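Local coordinates for uncharacterized protein (Bacteroides cellulosilyticus, PDB 5JVK), which belongs to family 39 of the glycoside hydrolases and probably cleaves O-glycosidic bonds in an endo-acting manner, at residues I171-A176 and L198-A203; P186-P191 and V230-P235; T360-R365 and P493-V498; L432-D437 and F442-T447. All coordinates share one frame; numbering follows the deposited sequence.

Contact 1: residues I171-A176 and L198-A203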
loop_
_atom_site.group_PDB
_atom_site.type_symbol
_atom_site.label_atom_id
_atom_site.label_comp_id
_atom_site.label_asym_id
_atom_site.label_seq_id
_atom_site.Cartn_x
_atom_site.Cartn_y
_atom_site.Cartn_z
ATOM N N ILE A 171 2.933 -10.869 8.657
ATOM C CA ILE A 171 2.179 -10.845 9.918
ATOM C C ILE A 171 2.977 -10.145 11.013
ATOM O O ILE A 171 4.104 -10.542 11.314
ATOM C CB ILE A 171 1.805 -12.275 10.385
ATOM C CG1 ILE A 171 1.014 -13.021 9.298
ATOM C CG2 ILE A 171 1.019 -12.245 11.697
ATOM C CD1 ILE A 171 -0.371 -12.474 9.002
ATOM N N VAL A 172 2.378 -9.110 11.608
ATOM C CA VAL A 172 2.984 -8.403 12.740
ATOM C C VAL A 172 2.443 -8.980 14.055
ATOM O O VAL A 172 1.254 -8.874 14.359
ATOM C CB VAL A 172 2.856 -6.849 12.639
ATOM C CG1 VAL A 172 1.413 -6.355 12.702
ATOM C CG2 VAL A 172 3.694 -6.170 13.717
ATOM N N PHE A 173 3.341 -9.613 14.809
ATOM C CA PHE A 173 3.010 -10.332 16.039
ATOM C C PHE A 173 3.360 -9.483 17.253
ATOM O O PHE A 173 4.493 -9.016 17.363
ATOM C CB PHE A 173 3.808 -11.643 16.098
ATOM C CG PHE A 173 3.545 -12.465 17.330
ATOM C CD1 PHE A 173 2.496 -13.364 17.355
ATOM C CD2 PHE A 173 4.351 -12.348 18.459
ATOM C CE1 PHE A 173 2.236 -14.131 18.481
ATOM C CE2 PHE A 173 4.102 -13.111 19.590
ATOM C CZ PHE A 173 3.041 -14.006 19.602
ATOM N N GLY A 174 2.415 -9.303 18.174
ATOM C CA GLY A 174 2.731 -8.633 19.432
ATOM C C GLY A 174 1.555 -8.199 20.281
ATOM O O GLY A 174 0.520 -8.860 20.305
ATOM N N TYR A 175 1.738 -7.062 20.953
ATOM C CA TYR A 175 0.904 -6.588 22.068
ATOM C C TYR A 175 0.940 -7.524 23.289
ATOM O O TYR A 175 1.054 -8.744 23.155
ATOM C CB TYR A 175 -0.530 -6.268 21.620
ATOM C CG TYR A 175 -0.595 -5.264 20.480
ATOM C CD1 TYR A 175 0.035 -4.017 20.579
ATOM C CD2 TYR A 175 -1.289 -5.554 19.301
ATOM C CE1 TYR A 175 -0.020 -3.097 19.539
ATOM C CE2 TYR A 175 -1.350 -4.637 18.256
ATOM C CZ TYR A 175 -0.716 -3.411 18.378
ATOM O OH TYR A 175 -0.776 -2.505 17.344
ATOM N N ALA A 176 0.854 -6.929 24.478
ATOM C CA ALA A 176 1.127 -7.635 25.735
ATOM C C ALA A 176 0.053 -8.663 26.094
ATOM O O ALA A 176 -1.143 -8.385 25.987
ATOM C CB ALA A 176 1.300 -6.638 26.873
ATOM N N LEU A 198 10.397 -15.746 27.039
ATOM C CA LEU A 198 10.292 -17.145 26.620
ATOM C C LEU A 198 8.880 -17.464 26.122
ATOM O O LEU A 198 8.714 -18.135 25.103
ATOM C CB LEU A 198 10.665 -18.085 27.775
ATOM C CG LEU A 198 11.015 -19.527 27.383
ATOM C CD1 LEU A 198 12.440 -19.604 26.851
ATOM C CD2 LEU A 198 10.835 -20.473 28.562
ATOM N N GLY A 199 7.873 -16.978 26.849
ATOM C CA GLY A 199 6.472 -17.157 26.474
ATOM C C GLY A 199 6.118 -16.531 25.140
ATOM O O GLY A 199 5.366 -17.115 24.361
ATOM N N CYS A 200 6.663 -15.339 24.888
ATOM C CA CYS A 200 6.501 -14.638 23.609
ATOM C C CYS A 200 7.164 -15.407 22.470
ATOM O O CYS A 200 6.572 -15.571 21.401
ATOM C CB CYS A 200 7.100 -13.227 23.695
ATOM S SG CYS A 200 6.741 -12.140 22.292
ATOM N N ALA A 201 8.388 -15.877 22.715
ATOM C CA ALA A 201 9.155 -16.650 21.732
ATOM C C ALA A 201 8.478 -17.957 21.331
ATOM O O ALA A 201 8.398 -18.273 20.142
ATOM C CB ALA A 201 10.553 -16.929 22.259
ATOM N N ASN A 202 7.994 -18.706 22.318
ATOM C CA ASN A 202 7.302 -19.972 22.062
ATOM C C ASN A 202 5.903 -19.778 21.468
ATOM O O ASN A 202 5.418 -20.655 20.749
ATOM C CB ASN A 202 7.220 -20.821 23.338
ATOM C CG ASN A 202 8.585 -21.279 23.831
ATOM O OD1 ASN A 202 9.467 -21.614 23.038
ATOM N ND2 ASN A 202 8.761 -21.314 25.147
ATOM N N ALA A 203 5.263 -18.646 21.766
ATOM C CA ALA A 203 3.956 -18.310 21.181
ATOM C C ALA A 203 4.058 -18.011 19.686
ATOM O O ALA A 203 3.237 -18.485 18.898
ATOM C CB ALA A 203 3.331 -17.130 21.907
#

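Contact 2: residues P186-P191 and V230-P235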
loop_
_atom_site.group_PDB
_atom_site.type_symbol
_atom_site.label_atom_id
_atom_site.label_comp_id
_atom_site.label_asym_id
_atom_site.label_seq_id
_atom_site.Cartn_x
_atom_site.Cartn_y
_atom_site.Cartn_z
ATOM N N PRO A 186 6.269 -5.514 34.103
ATOM C CA PRO A 186 6.356 -4.589 35.245
ATOM C C PRO A 186 6.518 -3.107 34.876
ATOM O O PRO A 186 5.793 -2.267 35.413
ATOM C CB PRO A 186 7.587 -5.089 36.019
ATOM C CG PRO A 186 8.401 -5.839 35.026
ATOM C CD PRO A 186 7.427 -6.429 34.050
ATOM N N THR A 187 7.455 -2.803 33.976
ATOM C CA THR A 187 7.798 -1.418 33.617
ATOM C C THR A 187 6.990 -0.879 32.428
ATOM O O THR A 187 6.548 0.268 32.458
ATOM C CB THR A 187 9.306 -1.275 33.299
ATOM O OG1 THR A 187 9.718 -2.318 32.409
ATOM C CG2 THR A 187 10.136 -1.354 34.571
ATOM N N ILE A 188 6.802 -1.706 31.398
ATOM C CA ILE A 188 6.214 -1.276 30.114
ATOM C C ILE A 188 5.311 -2.365 29.521
ATOM O O ILE A 188 5.431 -3.527 29.909
ATOM C CB ILE A 188 7.325 -0.912 29.093
ATOM C CG1 ILE A 188 8.374 -2.033 28.986
ATOM C CG2 ILE A 188 8.000 0.398 29.487
ATOM C CD1 ILE A 188 9.428 -1.797 27.924
ATOM N N PRO A 189 4.416 -2.007 28.570
ATOM C CA PRO A 189 3.596 -3.035 27.903
ATOM C C PRO A 189 4.400 -3.790 26.826
ATOM O O PRO A 189 4.130 -3.679 25.627
ATOM C CB PRO A 189 2.428 -2.226 27.323
ATOM C CG PRO A 189 3.009 -0.881 27.057
ATOM C CD PRO A 189 4.060 -0.648 28.111
ATOM N N PHE A 190 5.377 -4.566 27.290
ATOM C CA PHE A 190 6.367 -5.233 26.443
ATOM C C PHE A 190 7.151 -6.197 27.347
ATOM O O PHE A 190 7.578 -5.792 28.432
ATOM C CB PHE A 190 7.310 -4.195 25.820
ATOM C CG PHE A 190 8.245 -4.753 24.781
ATOM C CD1 PHE A 190 7.865 -4.808 23.443
ATOM C CD2 PHE A 190 9.516 -5.204 25.134
ATOM C CE1 PHE A 190 8.728 -5.312 22.480
ATOM C CE2 PHE A 190 10.383 -5.710 24.174
ATOM C CZ PHE A 190 9.988 -5.764 22.845
ATOM N N PRO A 191 7.330 -7.467 26.926
ATOM C CA PRO A 191 7.902 -8.467 27.840
ATOM C C PRO A 191 9.360 -8.196 28.225
ATOM O O PRO A 191 10.243 -8.237 27.363
ATOM C CB PRO A 191 7.785 -9.775 27.046
ATOM C CG PRO A 191 7.795 -9.350 25.621
ATOM C CD PRO A 191 7.053 -8.045 25.597
ATOM N N VAL A 230 18.121 -1.307 22.860
ATOM C CA VAL A 230 19.197 -2.122 23.438
ATOM C C VAL A 230 18.780 -2.807 24.744
ATOM O O VAL A 230 19.026 -4.000 24.920
ATOM C CB VAL A 230 20.478 -1.282 23.662
ATOM C CG1 VAL A 230 21.600 -2.136 24.253
ATOM C CG2 VAL A 230 20.924 -0.645 22.350
ATOM N N LYS A 231 18.160 -2.054 25.650
ATOM C CA LYS A 231 17.849 -2.544 27.003
ATOM C C LYS A 231 16.583 -3.397 27.103
ATOM O O LYS A 231 16.520 -4.283 27.952
ATOM C CB LYS A 231 17.753 -1.376 27.993
ATOM C CG LYS A 231 19.071 -0.649 28.213
ATOM C CD LYS A 231 18.909 0.530 29.156
ATOM C CE LYS A 231 20.194 1.337 29.250
ATOM N NZ LYS A 231 20.048 2.522 30.138
ATOM N N ASP A 232 15.578 -3.117 26.269
ATOM C CA ASP A 232 14.292 -3.837 26.308
ATOM C C ASP A 232 14.082 -4.768 25.116
ATOM O O ASP A 232 13.795 -5.955 25.300
ATOM C CB ASP A 232 13.121 -2.849 26.401
ATOM C CG ASP A 232 13.150 -2.008 27.672
ATOM O OD1 ASP A 232 13.668 -2.475 28.709
ATOM O OD2 ASP A 232 12.641 -0.868 27.632
ATOM N N TYR A 233 14.222 -4.236 23.903
ATOM C CA TYR A 233 13.898 -4.988 22.684
ATOM C C TYR A 233 14.902 -6.103 22.367
ATOM O O TYR A 233 14.497 -7.230 22.088
ATOM C CB TYR A 233 13.761 -4.049 21.478
ATOM C CG TYR A 233 13.069 -4.692 20.295
ATOM C CD1 TYR A 233 11.704 -4.500 20.068
ATOM C CD2 TYR A 233 13.776 -5.503 19.404
ATOM C CE1 TYR A 233 11.068 -5.093 18.987
ATOM C CE2 TYR A 233 13.148 -6.103 18.327
ATOM C CZ TYR A 233 11.796 -5.896 18.124
ATOM O OH TYR A 233 11.182 -6.482 17.046
ATOM N N LEU A 234 16.195 -5.790 22.399
ATOM C CA LEU A 234 17.232 -6.762 22.020
ATOM C C LEU A 234 17.255 -8.035 22.896
ATOM O O LEU A 234 17.461 -9.127 22.364
ATOM C CB LEU A 234 18.618 -6.093 21.956
ATOM C CG LEU A 234 19.826 -6.929 21.505
ATOM C CD1 LEU A 234 19.568 -7.657 20.192
ATOM C CD2 LEU A 234 21.050 -6.036 21.377
ATOM N N PRO A 235 17.048 -7.906 24.226
ATOM C CA PRO A 235 16.860 -9.103 25.054
ATOM C C PRO A 235 15.724 -10.019 24.601
ATOM O O PRO A 235 15.922 -11.231 24.514
ATOM C CB PRO A 235 16.557 -8.521 26.435
ATOM C CG PRO A 235 17.358 -7.272 26.470
ATOM C CD PRO A 235 17.362 -6.731 25.063
#

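Contact 3: residues T360-R365 and P493-V498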
loop_
_atom_site.group_PDB
_atom_site.type_symbol
_atom_site.label_atom_id
_atom_site.label_comp_id
_atom_site.label_asym_id
_atom_site.label_seq_id
_atom_site.Cartn_x
_atom_site.Cartn_y
_atom_site.Cartn_z
ATOM N N THR A 360 5.278 7.635 -4.263
ATOM C CA THR A 360 5.973 6.763 -3.304
ATOM C C THR A 360 6.548 5.517 -3.978
ATOM O O THR A 360 7.728 5.211 -3.813
ATOM C CB THR A 360 5.047 6.328 -2.142
ATOM O OG1 THR A 360 4.696 7.474 -1.365
ATOM C CG2 THR A 360 5.721 5.302 -1.228
ATOM N N TYR A 361 5.716 4.808 -4.733
ATOM C CA TYR A 361 6.146 3.559 -5.369
ATOM C C TYR A 361 7.090 3.790 -6.552
ATOM O O TYR A 361 7.994 2.985 -6.788
ATOM C CB TYR A 361 4.938 2.703 -5.766
ATOM C CG TYR A 361 4.215 2.141 -4.562
ATOM C CD1 TYR A 361 4.834 1.204 -3.740
ATOM C CD2 TYR A 361 2.924 2.551 -4.231
ATOM C CE1 TYR A 361 4.190 0.684 -2.630
ATOM C CE2 TYR A 361 2.267 2.036 -3.119
ATOM C CZ TYR A 361 2.907 1.100 -2.322
ATOM O OH TYR A 361 2.279 0.576 -1.218
ATOM N N LEU A 362 6.896 4.895 -7.271
ATOM C CA LEU A 362 7.814 5.290 -8.341
ATOM C C LEU A 362 9.182 5.693 -7.790
ATOM O O LEU A 362 10.208 5.255 -8.313
ATOM C CB LEU A 362 7.216 6.417 -9.187
ATOM C CG LEU A 362 6.018 5.998 -10.047
ATOM C CD1 LEU A 362 5.214 7.211 -10.497
ATOM C CD2 LEU A 362 6.455 5.172 -11.247
ATOM N N LEU A 363 9.198 6.509 -6.737
ATOM C CA LEU A 363 10.458 6.874 -6.072
ATOM C C LEU A 363 11.101 5.693 -5.323
ATOM O O LEU A 363 12.328 5.585 -5.279
ATOM C CB LEU A 363 10.259 8.061 -5.124
ATOM C CG LEU A 363 9.957 9.409 -5.788
ATOM C CD1 LEU A 363 9.484 10.420 -4.753
ATOM C CD2 LEU A 363 11.164 9.952 -6.540
ATOM N N SER A 364 10.283 4.819 -4.739
ATOM C CA SER A 364 10.793 3.619 -4.057
ATOM C C SER A 364 11.550 2.695 -5.021
ATOM O O SER A 364 12.657 2.253 -4.716
ATOM C CB SER A 364 9.660 2.858 -3.369
ATOM O OG SER A 364 10.112 1.629 -2.830
ATOM N N ARG A 365 10.956 2.428 -6.183
ATOM C CA ARG A 365 11.611 1.634 -7.227
ATOM C C ARG A 365 12.854 2.336 -7.788
ATOM O O ARG A 365 13.854 1.681 -8.091
ATOM C CB ARG A 365 10.622 1.317 -8.358
ATOM C CG ARG A 365 11.098 0.287 -9.382
ATOM C CD ARG A 365 11.148 -1.128 -8.821
ATOM N NE ARG A 365 9.823 -1.633 -8.462
ATOM C CZ ARG A 365 8.905 -2.090 -9.318
ATOM N NH1 ARG A 365 9.128 -2.112 -10.631
ATOM N NH2 ARG A 365 7.737 -2.526 -8.855
ATOM N N PRO A 493 1.414 11.754 -11.326
ATOM C CA PRO A 493 2.306 11.331 -12.406
ATOM C C PRO A 493 1.590 10.893 -13.681
ATOM O O PRO A 493 0.511 10.298 -13.615
ATOM C CB PRO A 493 3.063 10.143 -11.799
ATOM C CG PRO A 493 3.006 10.370 -10.335
ATOM C CD PRO A 493 1.664 10.987 -10.089
ATOM N N GLN A 494 2.198 11.211 -14.821
ATOM C CA GLN A 494 1.785 10.678 -16.114
ATOM C C GLN A 494 2.933 9.848 -16.663
ATOM O O GLN A 494 4.060 9.938 -16.174
ATOM C CB GLN A 494 1.390 11.800 -17.079
ATOM C CG GLN A 494 2.535 12.665 -17.585
ATOM C CD GLN A 494 2.047 13.960 -18.196
ATOM O OE1 GLN A 494 2.105 14.142 -19.409
ATOM N NE2 GLN A 494 1.554 14.865 -17.356
ATOM N N TYR A 495 2.639 9.050 -17.686
ATOM C CA TYR A 495 3.543 8.009 -18.154
ATOM C C TYR A 495 3.638 7.972 -19.681
ATOM O O TYR A 495 2.620 8.054 -20.370
ATOM C CB TYR A 495 3.059 6.647 -17.648
ATOM C CG TYR A 495 2.713 6.607 -16.174
ATOM C CD1 TYR A 495 3.692 6.365 -15.215
ATOM C CD2 TYR A 495 1.405 6.815 -15.741
ATOM C CE1 TYR A 495 3.378 6.325 -13.863
ATOM C CE2 TYR A 495 1.078 6.776 -14.395
ATOM C CZ TYR A 495 2.068 6.534 -13.458
ATOM O OH TYR A 495 1.750 6.498 -12.122
ATOM N N LEU A 496 4.865 7.845 -20.193
ATOM C CA LEU A 496 5.123 7.629 -21.617
ATOM C C LEU A 496 5.585 6.191 -21.829
ATOM O O LEU A 496 6.736 5.862 -21.551
ATOM C CB LEU A 496 6.193 8.596 -22.129
ATOM C CG LEU A 496 5.799 10.066 -22.289
ATOM C CD1 LEU A 496 7.042 10.937 -22.411
ATOM C CD2 LEU A 496 4.893 10.260 -23.496
ATOM N N VAL A 497 4.686 5.346 -22.326
ATOM C CA VAL A 497 4.966 3.922 -22.536
ATOM C C VAL A 497 5.634 3.705 -23.896
ATOM O O VAL A 497 5.309 4.395 -24.858
ATOM C CB VAL A 497 3.667 3.089 -22.447
ATOM C CG1 VAL A 497 3.948 1.600 -22.646
ATOM C CG2 VAL A 497 2.981 3.331 -21.108
ATOM N N VAL A 498 6.560 2.745 -23.964
ATOM C CA VAL A 498 7.269 2.403 -25.205
ATOM C C VAL A 498 6.532 1.286 -25.961
ATOM O O VAL A 498 6.101 0.303 -25.355
ATOM C CB VAL A 498 8.733 1.987 -24.922
ATOM C CG1 VAL A 498 9.441 1.543 -26.202
ATOM C CG2 VAL A 498 9.489 3.139 -24.265
#

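Contact 4: residues L432-D437 and F442-T447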
loop_
_atom_site.group_PDB
_atom_site.type_symbol
_atom_site.label_atom_id
_atom_site.label_comp_id
_atom_site.label_asym_id
_atom_site.label_seq_id
_atom_site.Cartn_x
_atom_site.Cartn_y
_atom_site.Cartn_z
ATOM N N LEU A 432 11.649 10.344 -15.160
ATOM C CA LEU A 432 12.394 9.145 -14.779
ATOM C C LEU A 432 12.106 8.025 -15.766
ATOM O O LEU A 432 10.973 7.883 -16.215
ATOM C CB LEU A 432 11.977 8.692 -13.377
ATOM C CG LEU A 432 11.897 9.740 -12.266
ATOM C CD1 LEU A 432 11.250 9.140 -11.029
ATOM C CD2 LEU A 432 13.279 10.287 -11.948
ATOM N N ALA A 433 13.129 7.233 -16.087
ATOM C CA ALA A 433 13.005 6.098 -17.010
ATOM C C ALA A 433 13.131 4.773 -16.259
ATOM O O ALA A 433 14.003 4.619 -15.403
ATOM C CB ALA A 433 14.066 6.185 -18.092
ATOM N N PHE A 434 12.255 3.829 -16.584
ATOM C CA PHE A 434 12.300 2.476 -16.038
ATOM C C PHE A 434 12.330 1.492 -17.195
ATOM O O PHE A 434 12.006 1.849 -18.330
ATOM C CB PHE A 434 11.084 2.213 -15.155
ATOM C CG PHE A 434 11.060 3.036 -13.903
ATOM C CD1 PHE A 434 11.540 2.521 -12.706
ATOM C CD2 PHE A 434 10.566 4.333 -13.921
ATOM C CE1 PHE A 434 11.524 3.284 -11.547
ATOM C CE2 PHE A 434 10.546 5.100 -12.767
ATOM C CZ PHE A 434 11.024 4.574 -11.577
ATOM N N GLY A 435 12.716 0.253 -16.914
ATOM C CA GLY A 435 12.883 -0.724 -17.975
ATOM C C GLY A 435 13.278 -2.122 -17.565
ATOM O O GLY A 435 13.271 -2.470 -16.386
ATOM N N GLN A 436 13.629 -2.912 -18.576
ATOM C CA GLN A 436 13.909 -4.336 -18.431
ATOM C C GLN A 436 15.223 -4.665 -19.128
ATOM O O GLN A 436 15.408 -4.312 -20.295
ATOM C CB GLN A 436 12.770 -5.135 -19.064
ATOM C CG GLN A 436 12.722 -6.604 -18.683
ATOM C CD GLN A 436 11.488 -7.310 -19.231
ATOM O OE1 GLN A 436 10.828 -6.823 -20.159
ATOM N NE2 GLN A 436 11.169 -8.467 -18.658
ATOM N N ASP A 437 16.137 -5.305 -18.396
ATOM C CA ASP A 437 17.378 -5.864 -18.955
ATOM C C ASP A 437 18.153 -4.885 -19.862
ATOM O O ASP A 437 18.676 -5.273 -20.909
ATOM C CB ASP A 437 17.059 -7.191 -19.685
ATOM C CG ASP A 437 16.443 -8.261 -18.754
ATOM O OD1 ASP A 437 16.377 -8.045 -17.520
ATOM O OD2 ASP A 437 16.023 -9.329 -19.263
ATOM N N PHE A 442 9.165 2.387 -20.068
ATOM C CA PHE A 442 8.344 3.589 -19.905
ATOM C C PHE A 442 9.080 4.717 -19.182
ATOM O O PHE A 442 10.085 4.484 -18.501
ATOM C CB PHE A 442 7.022 3.260 -19.189
ATOM C CG PHE A 442 7.149 3.076 -17.696
ATOM C CD1 PHE A 442 7.548 1.858 -17.160
ATOM C CD2 PHE A 442 6.845 4.116 -16.824
ATOM C CE1 PHE A 442 7.655 1.686 -15.787
ATOM C CE2 PHE A 442 6.952 3.947 -15.450
ATOM C CZ PHE A 442 7.359 2.731 -14.930
ATOM N N TYR A 443 8.569 5.935 -19.363
ATOM C CA TYR A 443 9.027 7.121 -18.639
ATOM C C TYR A 443 7.871 7.621 -17.796
ATOM O O TYR A 443 6.725 7.535 -18.227
ATOM C CB TYR A 443 9.458 8.235 -19.600
ATOM C CG TYR A 443 10.455 7.797 -20.644
ATOM C CD1 TYR A 443 10.034 7.159 -21.812
ATOM C CD2 TYR A 443 11.822 8.017 -20.469
ATOM C CE1 TYR A 443 10.946 6.747 -22.772
ATOM C CE2 TYR A 443 12.742 7.612 -21.427
ATOM C CZ TYR A 443 12.299 6.972 -22.573
ATOM O OH TYR A 443 13.201 6.562 -23.529
ATOM N N THR A 444 8.162 8.137 -16.603
ATOM C CA THR A 444 7.147 8.797 -15.778
ATOM C C THR A 444 7.542 10.247 -15.565
ATOM O O THR A 444 8.728 10.559 -15.505
ATOM C CB THR A 444 6.913 8.100 -14.420
ATOM O OG1 THR A 444 5.826 8.744 -13.742
ATOM C CG2 THR A 444 8.155 8.134 -13.526
ATOM N N ALA A 445 6.548 11.123 -15.449
ATOM C CA ALA A 445 6.803 12.550 -15.279
ATOM C C ALA A 445 5.764 13.206 -14.381
ATOM O O ALA A 445 4.570 12.947 -14.511
ATOM C CB ALA A 445 6.847 13.245 -16.630
ATOM N N TRP A 446 6.238 14.047 -13.467
ATOM C CA TRP A 446 5.372 14.825 -12.590
ATOM C C TRP A 446 6.084 16.087 -12.120
ATOM O O TRP A 446 7.299 16.224 -12.283
ATOM C CB TRP A 446 4.904 13.983 -11.389
ATOM C CG TRP A 446 5.941 13.695 -10.321
ATOM C CD1 TRP A 446 6.279 14.495 -9.271
ATOM C CD2 TRP A 446 6.732 12.508 -10.188
ATOM N NE1 TRP A 446 7.241 13.893 -8.503
ATOM C CE2 TRP A 446 7.542 12.673 -9.045
ATOM C CE3 TRP A 446 6.845 11.326 -10.934
ATOM C CZ2 TRP A 446 8.450 11.697 -8.620
ATOM C CZ3 TRP A 446 7.750 10.353 -10.509
ATOM C CH2 TRP A 446 8.541 10.548 -9.363
ATOM N N THR A 447 5.310 16.996 -11.536
ATOM C CA THR A 447 5.849 18.200 -10.914
ATOM C C THR A 447 5.456 18.225 -9.442
ATOM O O THR A 447 4.378 17.756 -9.073
ATOM C CB THR A 447 5.383 19.495 -11.627
ATOM O OG1 THR A 447 5.976 20.635 -10.990
ATOM C CG2 THR A 447 3.860 19.656 -11.628
#

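Contact 1: residues I171-A176 and L198-A203
Cys-200 is the first residue along the helical segment to meet the barrel strand, through the ring of Phe-173. Its SG comes in at the ring edge, practically in the ring plane: it lies 3.9 Å from Phe-173 CE2 and 89° off the ring normal, so this is a sulfur-aromatic contact made with the rim and not with the pi face. With SG anti to the backbone N (chi1 -170°), the thiol leaves the helix flank and stretches to the ring. From the strand side the Phe-173 ring is brought out to meet it, its CG lying opposite the backbone N (chi1 180°).

Strand 168-174 and helix 194-211 are consecutive elements of the (beta/alpha)8 barrel, the third strand and the helix that follows it, and Phe-173 spans the layer between them near the end of the strand. Ala-201, next in sequence, turns its methyl the other way, onto Val-239, Val-240 and Thr-243 of helix 229-247.

Ala-203 brings the helix back to Phe-173. Its CB points at the strand and lies 3.9 Å from Phe-173 CZ, approaching obliquely, while its N donates to Gly-199 O (3.0 Å) within the helix. Trp-139 completes this apolar cluster, its ring meeting that of Phe-173 at about 40° and touching both Cys-200 and Ala-203. An alanine in place of Phe-173 would be likely to open a gap between strand and helix, leaving the thiol of Cys-200 and the methyl of Ala-203 without the ring they pack on.

Contact 2: residues P186-P191 and V230-P235
Phe-190 and Ile-188 pack on Tyr-233 and Asp-232 in a contact made without hydrogen bonds, where the loop that follows barrel strand 168-174 settles on the beginning of helix 229-247. The Phe-190 ring makes most of it. Its CZ reaches Tyr-233 CD1 at 3.5 Å, the two planes lying 27° apart, yet the rings are slid so far past each other, with centroids 5.7 Å apart, that they hardly overlap. The rim of the same ring also faces the backbone: Phe-190 CE2 is 3.6 Å from Asp-232 O, which lies near the ring plane.

Pro-189 is the centre of an inverse gamma turn, closed by a weak bond from Phe-190 N to Ile-188 O (2.8 Å). Across this tight turn both Ile-188 and Phe-190 point at the helix. Ile-188 has CG1 between its backbone N and carbonyl carbon (chi1 51°) and then runs extended, which brings CD1 towards Asp-232 from the opposite direction, 3.4 Å from OD2. That oxygen has its polar partner in the backbone N of Asp-228, so the methyl merely packs beside it.

The helix widens into a pi-type turn at 230-233 and is kinked at Pro-235, whose N has no hydrogen to give to the preceding turn. Pro-191 CD lies 3.6 Å above the plane of the Phe-190 ring, towards its rim. A serine in place of Phe-190 would probably leave Tyr-233 without its neighbouring ring and open a gap where Trp-221, which meets Phe-190 edge-to-face, also packs. The Tyr-233 hydroxyl is bonded to Leu-220 O.

Contact 3: residues T360-R365 and P493-V498
Leu-362 projects from helix 350-366 of the (beta/alpha)8 barrel and presses one methyl against Pro-493 and Tyr-495, at the start of strand 494-498 in the antiparallel sheet of the C-terminal part of the chain. The helix lies between the seventh and eighth barrel strands, so this contact joins the outer helical layer of the barrel to the face of the beta domain.

The interaction across the two segments is apolar. With CG opposite the carbonyl carbon (chi1 -69°) the Leu-362 side chain leaves the helix towards the strand, and chi2 of 162° puts the CD1 branch on the partner. It is 3.9 Å from Pro-493 CG and just as far from Pro-493 CB, lying against that side of the pyrrolidine ring. The backbones stay well apart, the nearest CA atoms, those of Leu-362 and Pro-493, being separated by 9.1 Å, so between these segments the contact is made by side chains. Val-411 of helix 403-415 touches both Leu-362 and Tyr-495, and Thr-444 of strand 439-447 touches these two and Pro-493, so the methyl sits within a buried cluster.

No hydrogen bond crosses between the segments. The helix is held by its own backbone, with Ser-364 N bonded to Thr-360 O at 2.7 Å, and further along it Arg-365 forms a salt bridge with Asp-105.

Aromatic packing comes from Tyr-495, whose CB does not point straight at the helix but whose ring reaches over to it. Leu-362 CD1 meets this ring obliquely at its far end, 3.9 Å from both CE1 and OH of Tyr-495.

Contact 4: residues L432-D437 and F442-T447
Phe-434 and Phe-442 form the close-packed part of this strand pair, on the sheet face that also carries Leu-432 and Thr-444. Their rings are nearly parallel, 11° apart, but displaced, with centroids 5.3 Å from each other and little overlap. Phe-442 has CG between its backbone N and carbonyl carbon (chi1 77°), which leans the ring across towards the other strand until CE1 is 3.5 Å from Phe-434 CB. Beside this, the edge of the Phe-434 ring at CE2 meets the methyl CG2 of Thr-444. Further along, the indole of Trp-446 reaches back over the strand, so that its CH2 meets Leu-432 CD1 at 3.5 Å; the indole NE1 is bonded to Asp-297.

The strands 429-436 and 439-447 make a beta hairpin, part of the antiparallel sheet beside the barrel. Leu-432 with Thr-444 and Phe-434 with Phe-442 are hydrogen-bonded pairs, and Ala-433 with Tyr-443 is the non-hydrogen-bonded pair between them. Two short bonds join Leu-432 and Thr-444, from Leu-432 N to Thr-444 O (2.9 Å) and from Thr-444 N to Leu-432 O (2.8 Å). Phe-434 N donates to Phe-442 O almost dead straight, at 179°.

On the other face, also buried, the pair contributes one side-chain contact, Ala-433 CB against the Tyr-443 ring, oblique and 3.7 Å from CD2. Pairing slackens towards the turn. The return bond from Phe-442 N to Phe-434 O is weak at 3.4 Å, and beyond Gly-435 the chain reaches solvent, where Gln-436 and Asp-437 are exposed.

From the N terminus, contact 1 comes first, closing a short excursion from the third barrel strand to the helix after it. Contact 2 begins within that excursion, at 186-191, and ends beyond it on helix 229-247, so the two cross; they touch where Ala-176 CB meets Pro-189 C. Together they tie third strand, following loop and two successive outer helices. Contact 3, its centre about 38 Å from the centre of contact 1 and across the middle of the chain, spans a long return from helix 350-366 to strand 494-498. Contact 4, the hairpin, falls wholly within that span. Contacts 3 and 4 share one sheet through neighbouring strands, joined by probable hydrogen bonds such as Leu-496 N to Tyr-443 O.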